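Local coordinates for protein potential RNA-dependent RNA polymerase (Human picobirnavirus, PDB 5I62) that acts as a viral RNA-dependent RNA polymerase, extending RNA chains from ribonucleoside triphosphates, probably in both transcription and genome replication, at residues S98-V104 against Q267-T272; F262-H268 against L382-K388. The contacts are given in a common frame with arbitrary orientation. Residue numbers count along the deposited sequence, not the author numbering.

Contact 1 (S98-V104 against Q267-T272); sequences SISKDQV and QHFNPT
Residues 98-100 form a tight bend, and 101-104 then run extended. Opposite them, 267-268 curve through a turn, Phe269 centres an inverse gamma turn, and Asn270 (psi 179°) leads into a helix starting at Pro271. The backbones are nearest at Ile99 and Asn270 (CA-CA 4.4 Å) and open to 7.0 Å between the CA atoms of Gln103 and Thr272. Asn270 is the N-cap: Asn270 OD1 accepts from Cys273 N and, weakly, from Thr272 N (3.0 Å), and its ND2 bonds His380 O. Gln103, chi1 p and chi2 t, reinforces this helix start. Gln103 OE1 accepts from Thr272 OG1 (2.7 Å) and, weakly, from Thr272 N (3.4 Å), while Gln103 NE2 donates to Ile99 O (2.8 Å) and Lys101 O (2.9 Å), holding its own loop in shape. Ile99 CB packs on Pro271 CD (4.2 Å). Ser98 CB lies over the His268 ring, 3.7 Å from the centroid (CH-pi); its OG bonds Ser94 O. Lys101, all t beyond chi1 m, extends NZ to His268 NE2 at the ring edge (2.8 Å); His268 ND1 bonds Lys264 O, which leaves NE2 to accept. Water 1 joins Ser98 O to Asn270 ND2, and water 2 joins Gln103 O to Thr272 OG1. The contact ties the loop between helices 89-97 and 108-116 to the capped N-terminus of helix 271-284, with Phe269 turned from it onto helix 327-345.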
ATOM      1  N   SER A  98      10.245  14.703   9.402  1.00 20.31           N
ATOM      2  CA  SER A  98       8.921  14.572  10.000  1.00 20.81           C
ATOM      3  C   SER A  98       8.908  13.751  11.285  1.00 21.10           C
ATOM      4  O   SER A  98       7.872  13.694  11.945  1.00 23.81           O
ATOM      5  CB  SER A  98       7.933  13.955   9.007  1.00 18.33           C
ATOM      6  OG  SER A  98       7.832  14.740   7.825  1.00 21.34           O
ATOM      7  N   ILE A  99      10.003  13.076  11.642  1.00 19.31           N
ATOM      8  CA  ILE A  99       9.987  12.231  12.831  1.00 19.76           C
ATOM      9  C   ILE A  99      10.371  12.974  14.093  1.00 20.79           C
ATOM     10  O   ILE A  99      10.444  12.357  15.162  1.00 21.01           O
ATOM     11  CB  ILE A  99      10.906  11.009  12.686  1.00 16.47           C
ATOM     12  CG1 ILE A  99      12.348  11.478  12.433  1.00 24.46           C
ATOM     13  CG2 ILE A  99      10.373  10.097  11.581  1.00 17.88           C
ATOM     14  CD1 ILE A  99      13.358  10.392  12.483  1.00 20.84           C
ATOM     15  N   SER A 100      10.639  14.270  14.011  1.00 21.69           N
ATOM     16  CA  SER A 100      11.058  15.024  15.184  1.00 24.94           C
ATOM     17  C   SER A 100       9.991  16.010  15.667  1.00 27.83           C
ATOM     18  O   SER A 100      10.292  16.906  16.455  1.00 25.15           O
ATOM     19  CB  SER A 100      12.390  15.719  14.907  1.00 28.07           C
ATOM     20  OG  SER A 100      12.253  16.697  13.903  1.00 36.98           O
ATOM     21  N   LYS A 101       8.751  15.861  15.207  1.00 22.89           N
ATOM     22  CA  LYS A 101       7.653  16.633  15.762  1.00 24.68           C
ATOM     23  C   LYS A 101       7.420  16.235  17.223  1.00 24.37           C
ATOM     24  O   LYS A 101       7.838  15.163  17.668  1.00 20.94           O
ATOM     25  CB  LYS A 101       6.388  16.426  14.930  1.00 28.38           C
ATOM     26  CG  LYS A 101       6.535  17.023  13.535  1.00 29.12           C
ATOM     27  CD  LYS A 101       5.289  16.904  12.653  1.00 35.54           C
ATOM     28  CE  LYS A 101       5.595  17.553  11.282  1.00 38.77           C
ATOM     29  NZ  LYS A 101       4.455  17.606  10.322  1.00 32.32           N
ATOM     30  N   ASP A 102       6.781  17.133  17.984  1.00 22.28           N
ATOM     31  CA  ASP A 102       6.430  16.825  19.370  1.00 23.64           C
ATOM     32  C   ASP A 102       5.667  15.506  19.423  1.00 24.34           C
ATOM     33  O   ASP A 102       4.729  15.292  18.653  1.00 23.25           O
ATOM     34  CB  ASP A 102       5.573  17.941  19.968  1.00 21.21           C
ATOM     35  CG  ASP A 102       6.265  19.301  19.953  1.00 27.77           C
ATOM     36  OD1 ASP A 102       7.515  19.350  20.016  1.00 27.74           O
ATOM     37  OD2 ASP A 102       5.556  20.327  19.869  1.00 28.36           O
ATOM     38  N   GLN A 103       6.081  14.614  20.321  1.00 22.48           N
ATOM     39  CA  GLN A 103       5.502  13.274  20.360  1.00 22.77           C
ATOM     40  C   GLN A 103       5.453  12.775  21.797  1.00 24.47           C
ATOM     41  O   GLN A 103       6.489  12.654  22.456  1.00 24.03           O
ATOM     42  CB  GLN A 103       6.295  12.315  19.456  1.00 22.25           C
ATOM     43  CG  GLN A 103       7.789  12.369  19.674  1.00 23.64           C
ATOM     44  CD  GLN A 103       8.587  11.691  18.575  1.00 19.06           C
ATOM     45  OE1 GLN A 103       9.008  10.535  18.722  1.00 17.58           O
ATOM     46  NE2 GLN A 103       8.831  12.422  17.477  1.00 17.75           N
ATOM     47  N   VAL A 104       4.250  12.487  22.280  1.00 20.13           N
ATOM     48  CA  VAL A 104       4.061  11.991  23.642  1.00 24.32           C
ATOM     49  C   VAL A 104       3.990  10.468  23.649  1.00 21.15           C
ATOM     50  O   VAL A 104       3.645   9.850  22.635  1.00 19.58           O
ATOM     51  CB  VAL A 104       2.812  12.605  24.301  1.00 24.66           C
ATOM     52  CG1 VAL A 104       2.818  14.132  24.176  1.00 25.01           C
ATOM     53  CG2 VAL A 104       1.548  12.015  23.699  1.00 22.33           C
ATOM     54  N   GLN A 267       6.259   8.917   6.765  1.00 14.49           N
ATOM     55  CA  GLN A 267       7.273   9.911   7.096  1.00 17.97           C
ATOM     56  C   GLN A 267       7.245  10.273   8.577  1.00 18.31           C
ATOM     57  O   GLN A 267       8.284  10.604   9.156  1.00 16.40           O
ATOM     58  CB  GLN A 267       7.078  11.160   6.240  1.00 15.76           C
ATOM     59  CG  GLN A 267       7.287  10.992   4.719  1.00 17.13           C
ATOM     60  CD  GLN A 267       6.054  10.497   3.974  1.00 20.14           C
ATOM     61  OE1 GLN A 267       5.217   9.780   4.526  1.00 19.40           O
ATOM     62  NE2 GLN A 267       5.933  10.899   2.711  1.00 19.52           N
ATOM     63  N   HIS A 268       6.072  10.227   9.200  1.00 14.89           N
ATOM     64  CA  HIS A 268       5.921  10.617  10.595  1.00 15.21           C
ATOM     65  C   HIS A 268       6.042   9.442  11.549  1.00 17.37           C
ATOM     66  O   HIS A 268       5.833   9.618  12.759  1.00 18.91           O
ATOM     67  CB  HIS A 268       4.561  11.295  10.816  1.00 15.57           C
ATOM     68  CG  HIS A 268       4.453  12.666  10.225  1.00 16.82           C
ATOM     69  ND1 HIS A 268       4.150  12.882   8.901  1.00 18.62           N
ATOM     70  CD2 HIS A 268       4.578  13.893  10.786  1.00 18.87           C
ATOM     71  CE1 HIS A 268       4.119  14.181   8.664  1.00 21.81           C
ATOM     72  NE2 HIS A 268       4.374  14.816   9.791  1.00 20.97           N
ATOM     73  N   PHE A 269       6.336   8.242  11.046  1.00 19.16           N
ATOM     74  CA  PHE A 269       6.366   7.050  11.899  1.00 17.17           C
ATOM     75  C   PHE A 269       7.669   7.089  12.696  1.00 19.36           C
ATOM     76  O   PHE A 269       8.675   6.467  12.353  1.00 19.03           O
ATOM     77  CB  PHE A 269       6.218   5.782  11.060  1.00 17.87           C
ATOM     78  CG  PHE A 269       5.662   4.615  11.818  1.00 16.99           C
ATOM     79  CD1 PHE A 269       4.295   4.504  12.057  1.00 17.87           C
ATOM     80  CD2 PHE A 269       6.501   3.634  12.300  1.00 17.28           C
ATOM     81  CE1 PHE A 269       3.781   3.425  12.765  1.00 16.92           C
ATOM     82  CE2 PHE A 269       5.997   2.553  13.025  1.00 18.56           C
ATOM     83  CZ  PHE A 269       4.641   2.440  13.244  1.00 16.30           C
ATOM     84  N   ASN A 270       7.618   7.815  13.810  1.00 17.08           N
ATOM     85  CA  ASN A 270       8.782   8.313  14.535  1.00 16.00           C
ATOM     86  C   ASN A 270       9.238   7.286  15.577  1.00 15.11           C
ATOM     87  O   ASN A 270       8.637   6.230  15.732  1.00 15.06           O
ATOM     88  CB  ASN A 270       8.413   9.662  15.145  1.00 15.10           C
ATOM     89  CG  ASN A 270       7.195   9.557  16.060  1.00 14.41           C
ATOM     90  OD1 ASN A 270       7.092   8.641  16.875  1.00 16.61           O
ATOM     91  ND2 ASN A 270       6.269  10.493  15.911  1.00 13.21           N
ATOM     92  N   PRO A 271      10.314   7.574  16.326  1.00 15.02           N
ATOM     93  CA  PRO A 271      10.822   6.578  17.281  1.00 15.48           C
ATOM     94  C   PRO A 271       9.841   6.226  18.384  1.00 16.13           C
ATOM     95  O   PRO A 271       9.956   5.147  18.961  1.00 14.39           O
ATOM     96  CB  PRO A 271      12.083   7.243  17.850  1.00 17.09           C
ATOM     97  CG  PRO A 271      12.577   8.119  16.710  1.00 18.49           C
ATOM     98  CD  PRO A 271      11.294   8.670  16.120  1.00 16.15           C
ATOM     99  N   THR A 272       8.885   7.102  18.695  1.00 15.68           N
ATOM    100  CA  THR A 272       7.864   6.726  19.662  1.00 16.76           C
ATOM    101  C   THR A 272       6.965   5.642  19.084  1.00 16.48           C
ATOM    102  O   THR A 272       6.735   4.607  19.721  1.00 17.60           O
ATOM    103  CB  THR A 272       7.066   7.967  20.074  1.00 17.59           C
ATOM    104  OG1 THR A 272       7.960   8.929  20.644  1.00 19.39           O
ATOM    105  CG2 THR A 272       6.012   7.608  21.106  1.00 18.87           C
TER
HETATM  106  O   HOH W   1       6.833  12.849  14.247  1.00 19.82           O
HETATM  107  O   HOH W   2       7.801  10.140  23.373  1.00 32.47           O

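Contact 2 (F262-H268 against L382-K388)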
ATOM      1  N   PHE A 262      -4.349  10.036   7.377  1.00 28.09           N
ATOM      2  CA  PHE A 262      -3.046  10.566   7.772  1.00 24.71           C
ATOM      3  C   PHE A 262      -2.372  11.268   6.593  1.00 27.92           C
ATOM      4  O   PHE A 262      -2.481  10.835   5.440  1.00 25.60           O
ATOM      5  CB  PHE A 262      -2.133   9.467   8.285  1.00 24.29           C
ATOM      6  CG  PHE A 262      -2.530   8.925   9.605  1.00 25.85           C
ATOM      7  CD1 PHE A 262      -2.234   9.604  10.779  1.00 22.96           C
ATOM      8  CD2 PHE A 262      -3.178   7.716   9.677  1.00 26.85           C
ATOM      9  CE1 PHE A 262      -2.583   9.074  12.010  1.00 21.20           C
ATOM     10  CE2 PHE A 262      -3.529   7.177  10.878  1.00 24.14           C
ATOM     11  CZ  PHE A 262      -3.239   7.853  12.062  1.00 24.27           C
ATOM     12  N   SER A 263      -1.737  12.401   6.877  1.00 22.09           N
ATOM     13  CA  SER A 263      -0.840  13.034   5.920  1.00 27.49           C
ATOM     14  C   SER A 263       0.556  12.480   6.162  1.00 21.96           C
ATOM     15  O   SER A 263       1.109  12.654   7.254  1.00 20.49           O
ATOM     16  CB  SER A 263      -0.841  14.557   6.052  1.00 33.19           C
ATOM     17  OG  SER A 263      -2.119  15.084   5.727  1.00 38.77           O
ATOM     18  N   LYS A 264       1.117  11.808   5.154  1.00 20.13           N
ATOM     19  CA  LYS A 264       2.513  11.384   5.201  1.00 17.78           C
ATOM     20  C   LYS A 264       2.781  10.494   6.420  1.00 16.55           C
ATOM     21  O   LYS A 264       3.668  10.756   7.228  1.00 17.32           O
ATOM     22  CB  LYS A 264       3.429  12.610   5.196  1.00 17.37           C
ATOM     23  CG  LYS A 264       3.386  13.390   3.880  1.00 25.23           C
ATOM     24  CD  LYS A 264       4.285  14.617   3.980  1.00 29.92           C
ATOM     25  CE  LYS A 264       4.753  15.099   2.627  1.00 37.60           C
ATOM     26  NZ  LYS A 264       3.632  15.249   1.675  1.00 45.80           N
ATOM     27  N   PHE A 265       1.956   9.457   6.568  1.00 18.56           N
ATOM     28  CA  PHE A 265       2.038   8.585   7.732  1.00 18.16           C
ATOM     29  C   PHE A 265       3.417   7.954   7.852  1.00 19.39           C
ATOM     30  O   PHE A 265       4.029   7.986   8.922  1.00 14.74           O
ATOM     31  CB  PHE A 265       0.965   7.503   7.643  1.00 19.04           C
ATOM     32  CG  PHE A 265       0.813   6.676   8.894  1.00 19.52           C
ATOM     33  CD1 PHE A 265       0.751   7.267  10.141  1.00 20.83           C
ATOM     34  CD2 PHE A 265       0.728   5.299   8.817  1.00 20.87           C
ATOM     35  CE1 PHE A 265       0.599   6.491  11.293  1.00 19.34           C
ATOM     36  CE2 PHE A 265       0.564   4.528   9.957  1.00 21.54           C
ATOM     37  CZ  PHE A 265       0.507   5.123  11.195  1.00 21.61           C
ATOM     38  N   ASP A 266       3.910   7.355   6.758  1.00 17.37           N
ATOM     39  CA  ASP A 266       5.226   6.724   6.773  1.00 19.75           C
ATOM     40  C   ASP A 266       6.282   7.691   7.289  1.00 14.96           C
ATOM     41  O   ASP A 266       7.119   7.336   8.131  1.00 15.99           O
ATOM     42  CB  ASP A 266       5.614   6.254   5.360  1.00 19.26           C
ATOM     43  CG  ASP A 266       4.703   5.155   4.819  1.00 27.93           C
ATOM     44  OD1 ASP A 266       3.780   4.711   5.526  1.00 23.60           O
ATOM     45  OD2 ASP A 266       4.921   4.732   3.662  1.00 23.79           O
ATOM     46  N   GLN A 267       6.259   8.917   6.765  1.00 14.49           N
ATOM     47  CA  GLN A 267       7.273   9.911   7.096  1.00 17.97           C
ATOM     48  C   GLN A 267       7.245  10.273   8.577  1.00 18.31           C
ATOM     49  O   GLN A 267       8.284  10.604   9.156  1.00 16.40           O
ATOM     50  CB  GLN A 267       7.078  11.160   6.240  1.00 15.76           C
ATOM     51  CG  GLN A 267       7.287  10.992   4.719  1.00 17.13           C
ATOM     52  CD  GLN A 267       6.054  10.497   3.974  1.00 20.14           C
ATOM     53  OE1 GLN A 267       5.217   9.780   4.526  1.00 19.40           O
ATOM     54  NE2 GLN A 267       5.933  10.899   2.711  1.00 19.52           N
ATOM     55  N   HIS A 268       6.072  10.227   9.200  1.00 14.89           N
ATOM     56  CA  HIS A 268       5.921  10.617  10.595  1.00 15.21           C
ATOM     57  C   HIS A 268       6.042   9.442  11.549  1.00 17.37           C
ATOM     58  O   HIS A 268       5.833   9.618  12.759  1.00 18.91           O
ATOM     59  CB  HIS A 268       4.561  11.295  10.816  1.00 15.57           C
ATOM     60  CG  HIS A 268       4.453  12.666  10.225  1.00 16.82           C
ATOM     61  ND1 HIS A 268       4.150  12.882   8.901  1.00 18.62           N
ATOM     62  CD2 HIS A 268       4.578  13.893  10.786  1.00 18.87           C
ATOM     63  CE1 HIS A 268       4.119  14.181   8.664  1.00 21.81           C
ATOM     64  NE2 HIS A 268       4.374  14.816   9.791  1.00 20.97           N
ATOM     65  N   LEU A 382       1.972  12.681  14.847  1.00 19.49           N
ATOM     66  CA  LEU A 382       1.371  12.322  13.572  1.00 20.92           C
ATOM     67  C   LEU A 382       0.584  13.498  13.012  1.00 22.06           C
ATOM     68  O   LEU A 382       0.050  14.323  13.753  1.00 24.92           O
ATOM     69  CB  LEU A 382       0.478  11.090  13.724  1.00 18.54           C
ATOM     70  CG  LEU A 382       1.250   9.936  14.361  1.00 21.73           C
ATOM     71  CD1 LEU A 382       0.297   8.822  14.790  1.00 21.20           C
ATOM     72  CD2 LEU A 382       2.331   9.419  13.353  1.00 16.27           C
ATOM     73  N   ASP A 383       0.518  13.569  11.692  1.00 21.50           N
ATOM     74  CA  ASP A 383      -0.095  14.686  10.994  1.00 22.21           C
ATOM     75  C   ASP A 383      -1.414  14.242  10.387  1.00 26.08           C
ATOM     76  O   ASP A 383      -1.480  13.197   9.735  1.00 20.71           O
ATOM     77  CB  ASP A 383       0.839  15.224   9.910  1.00 25.36           C
ATOM     78  CG  ASP A 383       0.451  16.613   9.441  1.00 32.22           C
ATOM     79  OD1 ASP A 383      -0.033  17.416  10.269  1.00 42.06           O
ATOM     80  OD2 ASP A 383       0.645  16.905   8.241  1.00 41.09           O
ATOM     81  N   MET A 384      -2.461  15.028  10.627  1.00 24.10           N
ATOM     82  CA  MET A 384      -3.804  14.781  10.129  1.00 25.82           C
ATOM     83  C   MET A 384      -4.452  16.137   9.858  1.00 27.01           C
ATOM     84  O   MET A 384      -4.269  17.085  10.617  1.00 27.15           O
ATOM     85  CB  MET A 384      -4.662  13.982  11.124  1.00 24.97           C
ATOM     86  CG  MET A 384      -4.026  12.703  11.686  1.00 25.27           C
ATOM     87  SD  MET A 384      -5.025  11.923  12.981  1.00 23.77           S
ATOM     88  CE  MET A 384      -6.351  11.170  12.044  1.00 22.36           C
ATOM     89  N   ASN A 385      -5.192  16.214   8.770  1.00 25.48           N
ATOM     90  CA  ASN A 385      -5.936  17.404   8.353  1.00 30.70           C
ATOM     91  C   ASN A 385      -7.395  17.083   8.668  1.00 31.22           C
ATOM     92  O   ASN A 385      -7.982  16.162   8.091  1.00 25.93           O
ATOM     93  CB  ASN A 385      -5.627  17.670   6.870  1.00 34.75           C
ATOM     94  CG  ASN A 385      -6.512  18.688   6.195  1.00 36.80           C
ATOM     95  OD1 ASN A 385      -7.344  19.347   6.802  1.00 34.03           O
ATOM     96  ND2 ASN A 385      -6.340  18.790   4.874  1.00 39.73           N
ATOM     97  N   LEU A 386      -7.948  17.779   9.659  1.00 30.99           N
ATOM     98  CA  LEU A 386      -9.316  17.502  10.084  1.00 29.24           C
ATOM     99  C   LEU A 386     -10.271  17.461   8.895  1.00 31.95           C
ATOM    100  O   LEU A 386     -11.246  16.697   8.889  1.00 29.14           O
ATOM    101  CB  LEU A 386      -9.757  18.554  11.096  1.00 32.01           C
ATOM    102  CG  LEU A 386     -11.153  18.321  11.681  1.00 34.86           C
ATOM    103  CD1 LEU A 386     -11.312  16.886  12.173  1.00 34.06           C
ATOM    104  CD2 LEU A 386     -11.447  19.304  12.794  1.00 39.05           C
ATOM    105  N   GLU A 387      -9.973  18.249   7.858  1.00 32.13           N
ATOM    106  CA  GLU A 387     -10.861  18.375   6.710  1.00 38.58           C
ATOM    107  C   GLU A 387     -10.970  17.075   5.938  1.00 36.96           C
ATOM    108  O   GLU A 387     -11.945  16.855   5.212  1.00 36.97           O
ATOM    109  CB  GLU A 387     -10.358  19.482   5.790  1.00 43.06           C
ATOM    110  CG  GLU A 387     -11.457  20.241   5.094  1.00 51.22           C
ATOM    111  CD  GLU A 387     -12.110  21.281   5.990  1.00 62.41           C
ATOM    112  OE1 GLU A 387     -11.982  21.192   7.233  1.00 65.19           O
ATOM    113  OE2 GLU A 387     -12.759  22.199   5.445  1.00 69.81           O
ATOM    114  N   LYS A 388      -9.983  16.213   6.060  1.00 29.72           N
ATOM    115  CA  LYS A 388     -10.009  14.993   5.284  1.00 29.92           C
ATOM    116  C   LYS A 388     -10.537  13.808   6.069  1.00 27.15           C
ATOM    117  O   LYS A 388     -10.662  12.721   5.501  1.00 26.23           O
ATOM    118  CB  LYS A 388      -8.612  14.706   4.761  1.00 32.10           C
ATOM    119  CG  LYS A 388      -7.738  14.048   5.758  1.00 38.00           C
ATOM    120  CD  LYS A 388      -6.371  14.219   5.337  1.00 49.43           C
ATOM    121  CE  LYS A 388      -5.843  14.752   6.470  1.00 44.88           C
ATOM    122  NZ  LYS A 388      -4.298  14.773   6.420  1.00 52.84           N
TER
HETATM  123  O   HOH W   3       0.913  11.502   9.705  1.00 20.03           O
HETATM  124  O   HOH W   4      -1.882  18.009   7.089  1.00 41.96           O
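Two loops run antiparallel here, pairing Phe262 with Met384 and Ser263 with Asp383 before 262-268 curls round to set His268 beside Leu382. Segment 262-268 follows strand 257-261 of the palm sheet and 382-388 leads into its antiparallel neighbour 390-392; one backbone bond, Ser263 N to Asp383 O (3.0 Å), spans the two loops. Beyond it the chains part: Ser263 O and Asp383 N are 4.6 Å apart, and water 3 fills the gap, donating to Ser263 O (2.7 Å) and accepting from Asp383 N (2.9 Å). Leu382 is one bump: Leu382 CD2 drops into a hollow walled by His268 O (3.6 Å), His268 CB (3.9 Å) and Phe265 CE1 (4.0 Å), while Leu382 CD1 rests against Phe262 CE1 (4.0 Å). The Phe262 ring in turn fills the cleft between Leu382 and Met384: Met384 CG approaches Phe262 CD1 to 3.7 Å, and Met384 SD lies obliquely, 4.7 Å from the Phe262 ring centroid, in a Met-aromatic contact. Helix 327-345 closes this pocket with Leu338 and with His335, edge-to-face on Phe262. Toward the outside, Asp383 CB sits over a face of the His268 ring, 3.8 Å from the centroid (CH-pi), and water 4 joins Asp383 OD2 (3.0 Å) to Ser263 OG (3.2 Å). The spacing from Asp261 to Asp266 matches polymerase motif A, and 382-388 probably belongs to motif D. Chemically, the contact has an apolar inner side and a hydrated outer one, so the join combines apolar packing, one backbone bond and bridging waters.

His268 is shared by the two contacts, whose centres lie 12 Å apart. Contact 1 places Ser98 CB over one face of its ring and contact 2 places Asp383 CB over the opposite face, the two carbons 7.3 Å apart. At the ring's edge, His268 ND1 donates to Lys264 O (2.7 Å), so NE2 can accept from Lys101, whose NZ also packs 4.2 Å from Asp383 CG. The 98-104 loop, the probable motif A segment and 382-388 therefore meet around one imidazole. Segment 262-268 directly follows Asp261, which in related polymerases corresponds to a metal-binding motif A aspartate; contact 2 lies beside that catalytic region, contact 1 farther out, about 21 Å from the chain's centre against about 15 Å.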